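Local coordinates for protein 2-methyl-aconitate isomerase (Shewanella oneidensis, PDB 5K87) that catalyses the cis-trans isomerisation of 2-methyl-aconitate during propionate breakdown by the 2-methylcitrate cycle, working as a homodimer, at residues A222-I227 against Q279-I284. The protein carries 1 engineered substitution. Residues are numbered along the deposited sequence; the frame is centred on the assembly and turned at random.
Sequences AGIPTI and QHTPKI
Pro225 and Ile227 bracket Lys283 along one strand edge, bonding its backbone N and O, the pattern of a parallel strand pair. Lys283 N gives its hydrogen to Pro225 O at 2.8 Å, and Lys283 O accepts from Ile227 N at 2.8 Å. A CA-H...O contact from Thr226 CA also reaches Lys283 O, at 3.4 Å. Pro225, lacking an N-H, suits the start of its strand because here it need supply just its carbonyl.

Apolar contacts form two groups. Just ahead of the strands, Ile224 crosses Thr281 and the methylene chain of Lys283 obliquely: Ile224 CG1 lies 3.6 Å from Thr281 CG2, and Ile224 CD1 sits 3.7 Å from Lys283 CE. Ile224 CG1 is anti to the backbone N (chi1 -165°), while CG2 is left to meet the aliphatic CG of Lys283. Pro282, which follows a cis peptide bond, packs its CB against that of Pro225 and its CG 3.8 Å from Ile227 CD1; helix 249-266 borders this side, Ala263 touching Pro282.

The pair joins strands 225-230 and 283-288 within the PrpF fold, of the diaminopimelate epimerase clan, and brings a substrate-binding lysine to the active site, where Met323, the probable proton donor/acceptor, touches it.

Polar bonds then fix that lysine. The Lys283 chain bends at chi2 (-62°), then runs extended, and Lys283 NZ bonds His280 ND1 at 3.0 Å, 19° out of the ring plane, and more weakly His280 O; the strongest partner of NZ is Ser314 OG, of the substrate site. An alanine in place of Lys283 would probably leave His280 ND1 and Ser314 without this amine, and Ile224 CD1 without its methylene neighbour. Within segment 222-227, Thr226 OG1 turns back to Ile224 O at 3.0 Å, approaching from above the carbonyl plane.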
loop_
_atom_site.group_PDB
_atom_site.type_symbol
_atom_site.label_atom_id
_atom_site.label_comp_id
_atom_site.label_asym_id
_atom_site.label_seq_id
_atom_site.Cartn_x
_atom_site.Cartn_y
_atom_site.Cartn_z
ATOM N N ALA A 222 20.366 20.909 -2.592
ATOM C CA ALA A 222 21.284 19.989 -1.936
ATOM C C ALA A 222 20.465 18.769 -1.526
ATOM O O ALA A 222 19.482 18.907 -0.807
ATOM C CB ALA A 222 21.912 20.650 -0.715
ATOM N N GLY A 223 20.845 17.588 -2.001
ATOM C CA GLY A 223 20.038 16.394 -1.822
ATOM C C GLY A 223 18.959 16.310 -2.890
ATOM O O GLY A 223 18.897 15.344 -3.661
ATOM N N ILE A 224 18.117 17.339 -2.940
ATOM C CA ILE A 224 17.091 17.511 -3.964
ATOM C C ILE A 224 16.741 18.997 -3.898
ATOM O O ILE A 224 16.881 19.606 -2.840
ATOM C CB ILE A 224 15.864 16.600 -3.665
ATOM C CG1 ILE A 224 14.922 16.453 -4.872
ATOM C CG2 ILE A 224 15.127 17.052 -2.410
ATOM C CD1 ILE A 224 14.097 15.153 -4.841
ATOM N N PRO A 225 16.324 19.607 -5.021
ATOM C CA PRO A 225 15.927 21.018 -4.906
ATOM C C PRO A 225 14.720 21.139 -3.986
ATOM O O PRO A 225 13.741 20.398 -4.164
ATOM C CB PRO A 225 15.567 21.408 -6.345
ATOM C CG PRO A 225 16.263 20.413 -7.204
ATOM C CD PRO A 225 16.319 19.138 -6.418
ATOM N N THR A 226 14.794 22.041 -3.008
ATOM C CA THR A 226 13.787 22.138 -1.964
ATOM C C THR A 226 13.472 23.592 -1.641
ATOM O O THR A 226 14.380 24.432 -1.542
ATOM C CB THR A 226 14.257 21.424 -0.667
ATOM O OG1 THR A 226 14.609 20.069 -0.972
ATOM C CG2 THR A 226 13.152 21.418 0.371
ATOM N N ILE A 227 12.186 23.879 -1.481
ATOM C CA ILE A 227 11.699 25.173 -1.042
ATOM C C ILE A 227 11.255 25.013 0.398
ATOM O O ILE A 227 10.362 24.212 0.677
ATOM C CB ILE A 227 10.470 25.590 -1.861
ATOM C CG1 ILE A 227 10.786 25.605 -3.353
ATOM C CG2 ILE A 227 9.960 26.936 -1.397
ATOM C CD1 ILE A 227 9.584 25.305 -4.236
ATOM N N GLN A 279 6.422 17.133 -11.193
ATOM C CA GLN A 279 5.867 17.000 -9.847
ATOM C C GLN A 279 6.892 16.611 -8.787
ATOM O O GLN A 279 6.710 16.884 -7.607
ATOM C CB GLN A 279 4.731 15.973 -9.844
ATOM C CG GLN A 279 3.451 16.457 -10.517
ATOM C CD GLN A 279 2.713 17.499 -9.698
ATOM O OE1 GLN A 279 2.289 17.236 -8.568
ATOM N NE2 GLN A 279 2.559 18.691 -10.260
ATOM N N HIS A 280 7.964 15.963 -9.214
ATOM C CA HIS A 280 8.913 15.330 -8.300
ATOM C C HIS A 280 9.919 16.320 -7.737
ATOM O O HIS A 280 10.316 16.223 -6.584
ATOM C CB HIS A 280 9.590 14.204 -9.083
ATOM C CG HIS A 280 10.541 13.349 -8.305
ATOM N ND1 HIS A 280 10.406 13.053 -6.962
ATOM C CD2 HIS A 280 11.624 12.659 -8.732
ATOM C CE1 HIS A 280 11.388 12.248 -6.592
ATOM N NE2 HIS A 280 12.139 11.992 -7.651
ATOM N N THR A 281 10.314 17.288 -8.545
ATOM C CA THR A 281 11.234 18.318 -8.091
ATOM C C THR A 281 10.727 19.671 -8.577
ATOM O O THR A 281 10.121 19.754 -9.648
ATOM C CB THR A 281 12.668 18.055 -8.623
ATOM O OG1 THR A 281 12.633 17.915 -10.049
ATOM C CG2 THR A 281 13.247 16.783 -8.038
ATOM N N PRO A 282 10.920 20.734 -7.786
ATOM C CA PRO A 282 11.475 20.732 -6.430
ATOM C C PRO A 282 10.461 20.207 -5.426
ATOM O O PRO A 282 9.264 20.112 -5.728
ATOM C CB PRO A 282 11.716 22.219 -6.165
ATOM C CG PRO A 282 10.615 22.902 -6.943
ATOM C CD PRO A 282 10.516 22.087 -8.209
ATOM N N LYS A 283 10.943 19.875 -4.235
ATOM C CA LYS A 283 10.072 19.578 -3.108
ATOM C C LYS A 283 9.713 20.872 -2.384
ATOM O O LYS A 283 10.431 21.880 -2.491
ATOM C CB LYS A 283 10.793 18.635 -2.140
ATOM C CG LYS A 283 11.238 17.322 -2.783
ATOM C CD LYS A 283 10.066 16.490 -3.294
ATOM C CE LYS A 283 10.519 15.122 -3.796
ATOM N NZ LYS A 283 9.383 14.372 -4.428
ATOM N N ILE A 284 8.608 20.847 -1.647
ATOM C CA ILE A 284 8.242 21.950 -0.768
ATOM C C ILE A 284 8.062 21.438 0.660
ATOM O O ILE A 284 7.532 20.342 0.883
ATOM C CB ILE A 284 6.981 22.697 -1.279
ATOM C CG1 ILE A 284 6.683 23.934 -0.427
ATOM C CG2 ILE A 284 5.779 21.760 -1.407
ATOM C CD1 ILE A 284 5.737 24.908 -1.112
#